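PDB 4D63: fiber KNOB domain from Avirulent turkey hemorrhagic enteritis virus, which forms the trimeric head at the tip of the viral fibre and binds sialic acid, probably to attach the virus to host-cell glycans. Local coordinates for residues F57-K68 with L76-I84; F143-L151 with M160-P168. All coordinates share one frame; numbering follows the deposited sequence.

Contact 1. Residues F57-K68 with L76-I84; sequences FVTKTAKVLRYK and LIIQFIDNI
Arg66 O is gripped by several groups. It accepts Ile81 N at 3.0 Å in a nearly straight bond whose donor is tilted 32° from the carbonyl plane, receives a second bond from a water that accepts from Asp82 N, and is approached by the CA-H of Phe80. This backbone bond carries the pairing past Phe80, beyond the hydrogen-bonded pair Lys68-Gln79, before the Asp82 carboxylate takes the next N-H: OD2 accepts Arg66 N at 2.8 Å, from above the carboxylate plane. OD1 lies at the edge of the Arg66 guanidinium in a salt bridge with NH1, weak and bent as a hydrogen bond. Arginine suits the place because its long chain can turn back (chi3 44°) to bring NH1 there, while Ile81 CD1 covers one guanidinium face. On the Tyr67-Phe80 face the contact is apolar: Ile78, with CG1 anti to its backbone N (chi1 172°), sets its slim CD1 methyl over the Tyr67 ring, 3.5 Å from the centroid, in a CH-pi contact. Phe80 CZ meets Phe57 CE2 rim to rim at 3.8 Å. With two acceptor oxygens, the aspartate serves a backbone N-H and an arginine at once, its charge probably balanced by Arg66.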
loop_
_atom_site.group_PDB
_atom_site.type_symbol
_atom_site.label_atom_id
_atom_site.label_comp_id
_atom_site.label_asym_id
_atom_site.label_seq_id
_atom_site.Cartn_x
_atom_site.Cartn_y
_atom_site.Cartn_z
ATOM N N PHE A 57 -10.526 16.982 8.923
ATOM C CA PHE A 57 -11.771 16.363 9.236
ATOM C C PHE A 57 -11.885 16.444 10.733
ATOM O O PHE A 57 -10.891 16.618 11.451
ATOM C CB PHE A 57 -11.789 14.891 8.838
ATOM C CG PHE A 57 -11.665 14.630 7.364
ATOM C CD1 PHE A 57 -12.739 14.804 6.532
ATOM C CD2 PHE A 57 -10.483 14.147 6.829
ATOM C CE1 PHE A 57 -12.647 14.539 5.185
ATOM C CE2 PHE A 57 -10.377 13.887 5.479
ATOM C CZ PHE A 57 -11.464 14.078 4.652
ATOM N N VAL A 58 -13.109 16.284 11.206
ATOM C CA VAL A 58 -13.383 16.237 12.624
ATOM C C VAL A 58 -14.263 15.027 12.887
ATOM O O VAL A 58 -15.152 14.712 12.089
ATOM C CB VAL A 58 -14.073 17.539 13.098
ATOM C CG1 VAL A 58 -14.346 17.483 14.594
ATOM C CG2 VAL A 58 -13.181 18.741 12.768
ATOM N N THR A 59 -13.988 14.331 13.990
ATOM C CA THR A 59 -14.740 13.137 14.360
ATOM C C THR A 59 -15.916 13.485 15.257
ATOM O O THR A 59 -16.033 14.614 15.714
ATOM C CB THR A 59 -13.861 12.133 15.132
ATOM O OG1 THR A 59 -13.577 12.657 16.430
ATOM C CG2 THR A 59 -12.521 11.853 14.386
ATOM N N LYS A 60 -16.749 12.478 15.519
ATOM C CA LYS A 60 -17.884 12.551 16.447
ATOM C C LYS A 60 -17.513 13.061 17.829
ATOM O O LYS A 60 -18.336 13.647 18.503
ATOM C CB LYS A 60 -18.546 11.170 16.621
ATOM C CG LYS A 60 -19.856 10.949 15.868
ATOM C CD LYS A 60 -20.341 9.498 16.053
ATOM C CE LYS A 60 -21.861 9.331 15.911
ATOM N NZ LYS A 60 -22.383 9.552 14.516
ATOM N N THR A 61 -16.293 12.798 18.274
ATOM C CA THR A 61 -15.858 13.265 19.581
ATOM C C THR A 61 -15.031 14.529 19.422
ATOM O O THR A 61 -14.277 14.882 20.315
ATOM C CB THR A 61 -15.028 12.190 20.328
ATOM O OG1 THR A 61 -13.770 11.989 19.678
ATOM C CG2 THR A 61 -15.773 10.871 20.376
ATOM N N ALA A 62 -15.159 15.206 18.284
ATOM C CA ALA A 62 -14.439 16.445 18.047
ATOM C C ALA A 62 -12.915 16.287 17.937
ATOM O O ALA A 62 -12.185 17.283 18.052
ATOM C CB ALA A 62 -14.781 17.466 19.123
ATOM N N LYS A 63 -12.418 15.066 17.711
ATOM C CA LYS A 63 -11.009 14.916 17.352
ATOM C C LYS A 63 -10.823 15.533 15.969
ATOM O O LYS A 63 -11.625 15.336 15.080
ATOM C CB LYS A 63 -10.525 13.454 17.371
ATOM C CG LYS A 63 -9.000 13.380 17.328
ATOM C CD LYS A 63 -8.389 11.970 17.317
ATOM C CE LYS A 63 -6.976 11.995 17.917
ATOM N NZ LYS A 63 -5.890 11.516 17.009
ATOM N N VAL A 64 -9.749 16.279 15.807
ATOM C CA VAL A 64 -9.406 16.924 14.550
ATOM C C VAL A 64 -8.331 16.062 13.876
ATOM O O VAL A 64 -7.289 15.780 14.489
ATOM C CB VAL A 64 -8.837 18.338 14.827
ATOM C CG1 VAL A 64 -8.342 19.015 13.558
ATOM C CG2 VAL A 64 -9.887 19.196 15.535
ATOM N N LEU A 65 -8.595 15.670 12.624
ATOM C CA LEU A 65 -7.615 14.965 11.798
ATOM C C LEU A 65 -7.165 15.896 10.712
ATOM O O LEU A 65 -7.901 16.165 9.750
ATOM C CB LEU A 65 -8.196 13.692 11.168
ATOM C CG LEU A 65 -8.944 12.753 12.100
ATOM C CD1 LEU A 65 -9.469 11.581 11.294
ATOM C CD2 LEU A 65 -8.086 12.272 13.270
ATOM N N ARG A 66 -5.934 16.360 10.840
ATOM C CA ARG A 66 -5.412 17.313 9.914
ATOM C C ARG A 66 -4.742 16.629 8.721
ATOM O O ARG A 66 -4.139 15.556 8.844
ATOM C CB ARG A 66 -4.450 18.257 10.650
ATOM C CG ARG A 66 -5.197 19.178 11.612
ATOM C CD ARG A 66 -4.287 19.817 12.637
ATOM N NE ARG A 66 -3.035 20.321 12.053
ATOM C CZ ARG A 66 -1.818 19.762 12.175
ATOM N NH1 ARG A 66 -1.621 18.633 12.864
ATOM N NH2 ARG A 66 -0.769 20.350 11.592
ATOM N N TYR A 67 -4.859 17.287 7.573
ATOM C CA TYR A 67 -4.226 16.837 6.360
ATOM C C TYR A 67 -3.784 18.000 5.478
ATOM O O TYR A 67 -4.260 19.110 5.648
ATOM C CB TYR A 67 -5.210 15.952 5.599
ATOM C CG TYR A 67 -6.479 16.621 5.167
ATOM C CD1 TYR A 67 -6.509 17.451 4.029
ATOM C CD2 TYR A 67 -7.658 16.417 5.855
ATOM C CE1 TYR A 67 -7.685 18.060 3.615
ATOM C CE2 TYR A 67 -8.836 17.018 5.438
ATOM C CZ TYR A 67 -8.838 17.840 4.322
ATOM O OH TYR A 67 -10.008 18.417 3.889
ATOM N N LYS A 68 -2.884 17.717 4.544
ATOM C CA LYS A 68 -2.558 18.612 3.419
ATOM C C LYS A 68 -2.985 17.915 2.144
ATOM O O LYS A 68 -2.864 16.694 2.053
ATOM C CB LYS A 68 -1.059 18.825 3.304
ATOM C CG LYS A 68 -0.422 19.718 4.341
ATOM C CD LYS A 68 1.103 19.683 4.167
ATOM C CE LYS A 68 1.795 20.887 4.798
ATOM N NZ LYS A 68 1.352 21.184 6.187
ATOM N N LEU A 76 -6.920 14.104 -6.857
ATOM C CA LEU A 76 -6.770 14.661 -5.530
ATOM C C LEU A 76 -5.875 13.744 -4.730
ATOM O O LEU A 76 -6.187 12.576 -4.535
ATOM C CB LEU A 76 -8.115 14.804 -4.829
ATOM C CG LEU A 76 -7.949 15.328 -3.389
ATOM C CD1 LEU A 76 -8.360 16.778 -3.297
ATOM C CD2 LEU A 76 -8.733 14.515 -2.376
ATOM N N ILE A 77 -4.775 14.305 -4.253
ATOM C CA ILE A 77 -3.821 13.598 -3.434
ATOM C C ILE A 77 -3.879 14.218 -2.052
ATOM O O ILE A 77 -3.742 15.420 -1.899
ATOM C CB ILE A 77 -2.417 13.752 -4.007
ATOM C CG1 ILE A 77 -2.335 13.065 -5.371
ATOM C CG2 ILE A 77 -1.366 13.228 -3.033
ATOM C CD1 ILE A 77 -1.012 13.304 -6.067
ATOM N N ILE A 78 -4.078 13.391 -1.044
ATOM C CA ILE A 78 -4.321 13.878 0.304
ATOM C C ILE A 78 -3.521 13.071 1.334
ATOM O O ILE A 78 -3.641 11.844 1.406
ATOM C CB ILE A 78 -5.830 13.849 0.644
ATOM C CG1 ILE A 78 -6.075 14.168 2.126
ATOM C CG2 ILE A 78 -6.473 12.520 0.293
ATOM C CD1 ILE A 78 -7.475 14.690 2.407
ATOM N N GLN A 79 -2.735 13.778 2.138
ATOM C CA GLN A 79 -1.952 13.173 3.175
ATOM C C GLN A 79 -2.407 13.616 4.548
ATOM O O GLN A 79 -2.510 14.809 4.792
ATOM C CB GLN A 79 -0.480 13.532 3.013
ATOM C CG GLN A 79 0.442 12.694 3.886
ATOM C CD GLN A 79 1.897 13.098 3.775
ATOM O OE1 GLN A 79 2.439 13.217 2.702
ATOM N NE2 GLN A 79 2.538 13.266 4.900
ATOM N N PHE A 80 -2.620 12.649 5.455
ATOM C CA PHE A 80 -2.853 12.951 6.867
ATOM C C PHE A 80 -1.531 13.267 7.529
ATOM O O PHE A 80 -0.566 12.523 7.365
ATOM C CB PHE A 80 -3.574 11.801 7.562
ATOM C CG PHE A 80 -5.000 11.648 7.130
ATOM C CD1 PHE A 80 -5.308 11.154 5.853
ATOM C CD2 PHE A 80 -6.037 11.998 7.972
ATOM C CE1 PHE A 80 -6.625 11.014 5.431
ATOM C CE2 PHE A 80 -7.357 11.889 7.543
ATOM C CZ PHE A 80 -7.651 11.389 6.284
ATOM N N ILE A 81 -1.495 14.371 8.288
ATOM C CA ILE A 81 -0.242 14.935 8.795
ATOM C C ILE A 81 -0.056 14.961 10.323
ATOM O O ILE A 81 1.001 15.391 10.790
ATOM C CB ILE A 81 0.034 16.372 8.239
ATOM C CG1 ILE A 81 -0.999 17.377 8.791
ATOM C CG2 ILE A 81 0.075 16.359 6.710
ATOM C CD1 ILE A 81 -0.734 18.821 8.439
ATOM N N ASP A 82 -1.038 14.514 11.101
ATOM C CA ASP A 82 -0.882 14.469 12.565
ATOM C C ASP A 82 0.191 13.492 13.083
ATOM O O ASP A 82 0.721 13.695 14.174
ATOM C CB ASP A 82 -2.218 14.128 13.231
ATOM C CG ASP A 82 -3.234 15.263 13.106
ATOM O OD1 ASP A 82 -2.807 16.429 13.255
ATOM O OD2 ASP A 82 -4.439 14.992 12.843
ATOM N N ASN A 83 0.509 12.442 12.327
ATOM C CA ASN A 83 1.359 11.378 12.864
ATOM C C ASN A 83 2.558 11.091 11.969
ATOM O O ASN A 83 2.924 9.935 11.761
ATOM C CB ASN A 83 0.553 10.088 13.060
ATOM C CG ASN A 83 0.135 9.462 11.733
ATOM O OD1 ASN A 83 -0.078 10.175 10.744
ATOM N ND2 ASN A 83 0.039 8.133 11.696
ATOM N N ILE A 84 3.205 12.141 11.480
ATOM C CA ILE A 84 4.449 11.940 10.756
ATOM C C ILE A 84 5.549 11.494 11.753
ATOM O O ILE A 84 5.894 12.217 12.677
ATOM C CB ILE A 84 4.826 13.180 9.897
ATOM C CG1 ILE A 84 3.686 13.485 8.911
ATOM C CG2 ILE A 84 6.125 12.923 9.128
ATOM C CD1 ILE A 84 3.833 14.815 8.225
HETATM O O HOH W 1 -4.996 17.353 14.942
HETATM O O HOH W 2 -3.680 13.602 10.521
#

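Contact 2. Residues F143-L151 with M160-P168; sequences FIQVGFVRL and MIIQCNPVP
Gln145 reaches across to the segment that follows strand 157-163, its side chain sliding past that of Asn165 in the opposite direction with the amide planes 49° apart. CG lies beside the backbone N (chi1 -72°), and the extended chain carries the amide to Asn165, where OE1 accepts its N at 3.1 Å, though the place of OE1 is less sure. Glutamine offers a donor as well, but NE2 makes only a weak bond to Asn165 O and rests 3.4 Å from Val167 CG1. The Asn165 amide turns to two waters, which tie OD1 to Val146 N and ND2 to Val146 O. The apolar Phe143 ring meets Pro168 obliquely, CZ 3.8 Å from CG. Where both segments are strand, Val149 points CG1 anti to its backbone N (chi1 -176°) and touches Met160 CG at 3.6 Å; the methionine, long and flexible, bends at chi3 to take CE to Leu151 CD2. Backbone bonds pair Phe148 with Gln163 and Arg150 with Ile161, whose side chains share the other face. The Arg150 guanidinium hydrogen-bonds Ser126 O through NE and forms a salt bridge with Glu125 of the sialic acid pocket. This is an antiparallel beta hairpin of the all-beta fibre head.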
loop_
_atom_site.group_PDB
_atom_site.type_symbol
_atom_site.label_atom_id
_atom_site.label_comp_id
_atom_site.label_asym_id
_atom_site.label_seq_id
_atom_site.Cartn_x
_atom_site.Cartn_y
_atom_site.Cartn_z
ATOM N N PHE A 143 -3.044 -5.763 19.620
ATOM C CA PHE A 143 -2.608 -6.553 18.478
ATOM C C PHE A 143 -2.146 -5.633 17.360
ATOM O O PHE A 143 -2.825 -4.667 16.997
ATOM C CB PHE A 143 -3.740 -7.501 18.040
ATOM C CG PHE A 143 -4.177 -8.424 19.149
ATOM C CD1 PHE A 143 -5.049 -7.974 20.142
ATOM C CD2 PHE A 143 -3.647 -9.707 19.253
ATOM C CE1 PHE A 143 -5.406 -8.792 21.202
ATOM C CE2 PHE A 143 -4.007 -10.534 20.310
ATOM C CZ PHE A 143 -4.886 -10.074 21.283
ATOM N N ILE A 144 -0.970 -5.921 16.834
ATOM C CA ILE A 144 -0.467 -5.219 15.689
ATOM C C ILE A 144 -0.987 -5.948 14.476
ATOM O O ILE A 144 -0.850 -7.176 14.394
ATOM C CB ILE A 144 1.075 -5.223 15.654
ATOM C CG1 ILE A 144 1.645 -4.569 16.917
ATOM C CG2 ILE A 144 1.601 -4.545 14.382
ATOM C CD1 ILE A 144 1.376 -3.073 17.010
ATOM N N GLN A 145 -1.519 -5.184 13.521
ATOM C CA GLN A 145 -2.154 -5.712 12.313
ATOM C C GLN A 145 -1.884 -4.845 11.120
ATOM O O GLN A 145 -1.671 -3.647 11.261
ATOM C CB GLN A 145 -3.673 -5.753 12.502
ATOM C CG GLN A 145 -4.127 -6.835 13.463
ATOM C CD GLN A 145 -5.611 -6.821 13.712
ATOM O OE1 GLN A 145 -6.330 -5.964 13.205
ATOM N NE2 GLN A 145 -6.081 -7.762 14.522
ATOM N N VAL A 146 -1.928 -5.461 9.940
ATOM C CA VAL A 146 -2.110 -4.741 8.687
ATOM C C VAL A 146 -3.598 -4.401 8.526
ATOM O O VAL A 146 -4.460 -5.305 8.378
ATOM C CB VAL A 146 -1.652 -5.550 7.474
ATOM C CG1 VAL A 146 -1.702 -4.692 6.218
ATOM C CG2 VAL A 146 -0.243 -6.117 7.716
ATOM N N GLY A 147 -3.886 -3.096 8.584
ATOM C CA GLY A 147 -5.238 -2.578 8.407
ATOM C C GLY A 147 -5.404 -2.102 6.991
ATOM O O GLY A 147 -4.406 -1.934 6.263
ATOM N N PHE A 148 -6.647 -1.905 6.576
ATOM C CA PHE A 148 -6.941 -1.411 5.230
ATOM C C PHE A 148 -7.908 -0.229 5.351
ATOM O O PHE A 148 -8.981 -0.348 5.946
ATOM C CB PHE A 148 -7.531 -2.514 4.361
ATOM C CG PHE A 148 -6.531 -3.563 3.970
ATOM C CD1 PHE A 148 -5.770 -3.423 2.814
ATOM C CD2 PHE A 148 -6.346 -4.688 4.755
ATOM C CE1 PHE A 148 -4.827 -4.338 2.480
ATOM C CE2 PHE A 148 -5.415 -5.631 4.404
ATOM C CZ PHE A 148 -4.670 -5.474 3.255
ATOM N N VAL A 149 -7.543 0.911 4.782
ATOM C CA VAL A 149 -8.312 2.131 4.996
ATOM C C VAL A 149 -8.765 2.767 3.678
ATOM O O VAL A 149 -8.022 2.806 2.701
ATOM C CB VAL A 149 -7.487 3.139 5.798
ATOM C CG1 VAL A 149 -8.315 4.379 6.124
ATOM C CG2 VAL A 149 -6.978 2.489 7.080
ATOM N N ARG A 150 -9.975 3.289 3.683
ATOM C CA ARG A 150 -10.531 4.027 2.559
ATOM C C ARG A 150 -11.299 5.238 3.049
ATOM O O ARG A 150 -11.863 5.234 4.167
ATOM C CB ARG A 150 -11.604 3.195 1.870
ATOM C CG ARG A 150 -11.153 2.207 0.858
ATOM C CD ARG A 150 -12.368 1.822 0.036
ATOM N NE ARG A 150 -12.680 2.892 -0.903
ATOM C CZ ARG A 150 -13.904 3.270 -1.270
ATOM N NH1 ARG A 150 -14.978 2.671 -0.800
ATOM N NH2 ARG A 150 -14.048 4.280 -2.121
ATOM N N LEU A 151 -11.454 6.215 2.163
ATOM C CA LEU A 151 -12.431 7.269 2.394
ATOM C C LEU A 151 -13.550 7.023 1.414
ATOM O O LEU A 151 -13.304 6.673 0.242
ATOM C CB LEU A 151 -11.814 8.639 2.138
ATOM C CG LEU A 151 -10.564 9.039 2.920
ATOM C CD1 LEU A 151 -10.034 10.381 2.407
ATOM C CD2 LEU A 151 -10.819 9.144 4.421
ATOM N N MET A 160 -14.389 7.460 7.050
ATOM C CA MET A 160 -13.178 6.637 6.970
ATOM C C MET A 160 -13.539 5.206 7.321
ATOM O O MET A 160 -14.122 4.946 8.355
ATOM C CB MET A 160 -12.099 7.141 7.943
ATOM C CG MET A 160 -10.778 6.408 7.806
ATOM S SD MET A 160 -9.557 7.075 8.930
ATOM C CE MET A 160 -9.238 8.615 8.088
ATOM N N ILE A 161 -13.205 4.289 6.426
ATOM C CA ILE A 161 -13.492 2.873 6.598
ATOM C C ILE A 161 -12.184 2.203 7.001
ATOM O O ILE A 161 -11.183 2.271 6.279
ATOM C CB ILE A 161 -14.010 2.226 5.300
ATOM C CG1 ILE A 161 -15.141 3.068 4.668
ATOM C CG2 ILE A 161 -14.452 0.789 5.582
ATOM C CD1 ILE A 161 -16.405 3.128 5.504
ATOM N N ILE A 162 -12.183 1.567 8.156
ATOM C CA ILE A 162 -10.998 0.875 8.644
ATOM C C ILE A 162 -11.318 -0.601 8.850
ATOM O O ILE A 162 -12.115 -0.942 9.711
ATOM C CB ILE A 162 -10.529 1.445 10.002
ATOM C CG1 ILE A 162 -10.227 2.944 9.896
ATOM C CG2 ILE A 162 -9.325 0.667 10.537
ATOM C CD1 ILE A 162 -10.049 3.597 11.238
ATOM N N GLN A 163 -10.650 -1.473 8.114
ATOM C CA GLN A 163 -10.860 -2.883 8.254
ATOM C C GLN A 163 -9.629 -3.521 8.770
ATOM O O GLN A 163 -8.488 -3.214 8.328
ATOM C CB GLN A 163 -11.248 -3.469 6.936
ATOM C CG GLN A 163 -12.498 -2.806 6.421
ATOM C CD GLN A 163 -12.932 -3.308 5.082
ATOM O OE1 GLN A 163 -12.311 -3.017 4.056
ATOM N NE2 GLN A 163 -14.033 -4.039 5.070
ATOM N N CYS A 164 -9.840 -4.390 9.750
ATOM C CA CYS A 164 -8.749 -5.200 10.284
ATOM C C CYS A 164 -9.163 -6.659 10.549
ATOM O O CYS A 164 -10.171 -7.106 10.039
ATOM C CB CYS A 164 -8.211 -4.539 11.523
ATOM S SG CYS A 164 -9.436 -4.322 12.790
ATOM N N ASN A 165 -8.352 -7.393 11.315
ATOM C CA ASN A 165 -8.561 -8.796 11.552
ATOM C C ASN A 165 -9.350 -9.027 12.850
ATOM O O ASN A 165 -9.444 -8.129 13.710
ATOM C CB ASN A 165 -7.210 -9.519 11.689
ATOM C CG ASN A 165 -6.225 -9.197 10.575
ATOM O OD1 ASN A 165 -5.017 -9.027 10.833
ATOM N ND2 ASN A 165 -6.712 -9.144 9.342
ATOM N N PRO A 166 -9.868 -10.256 13.029
ATOM C CA PRO A 166 -10.545 -10.594 14.284
ATOM C C PRO A 166 -9.659 -10.432 15.513
ATOM O O PRO A 166 -8.478 -10.777 15.478
ATOM C CB PRO A 166 -10.908 -12.083 14.109
ATOM C CG PRO A 166 -10.842 -12.344 12.642
ATOM C CD PRO A 166 -9.787 -11.420 12.118
ATOM N N VAL A 167 -10.235 -9.928 16.594
ATOM C CA VAL A 167 -9.532 -9.900 17.887
ATOM C C VAL A 167 -10.411 -10.525 18.980
ATOM O O VAL A 167 -11.652 -10.413 18.929
ATOM C CB VAL A 167 -9.102 -8.476 18.307
ATOM C CG1 VAL A 167 -8.049 -7.932 17.348
ATOM C CG2 VAL A 167 -10.300 -7.547 18.368
ATOM N N PRO A 168 -9.766 -11.187 19.967
ATOM C CA PRO A 168 -10.452 -11.854 21.072
ATOM C C PRO A 168 -10.844 -10.860 22.149
ATOM O O PRO A 168 -10.267 -10.848 23.241
ATOM C CB PRO A 168 -9.396 -12.828 21.591
ATOM C CG PRO A 168 -8.108 -12.158 21.304
ATOM C CD PRO A 168 -8.310 -11.442 20.000
HETATM O O HOH W 3 -2.181 -8.497 10.353
HETATM O O HOH W 4 -4.159 -8.138 7.550
#

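Each contact joins the two strands of one hairpin, and both hairpins belong to the same sheet; the contact centres lie about 18 Å apart on opposite sides of the chain's centre. They meet where Phe80 CZ packs on Met160 CE at 3.7 Å, so the apolar faces of the two hairpins share one interior. Each is partly buried, with polar bridging where regular pairing ends: in contact 1 a charged carboxylate does this work, in contact 2 neutral amides. Contact 1 leans more on aromatic rings, contact 2 more on aliphatic chains, with one ring, Phe143, on its outer end. Both also touch other subunits: Gln79 packs on Leu185 of the second subunit, and Arg150 hydrogen-bonds Tyr93 of the third.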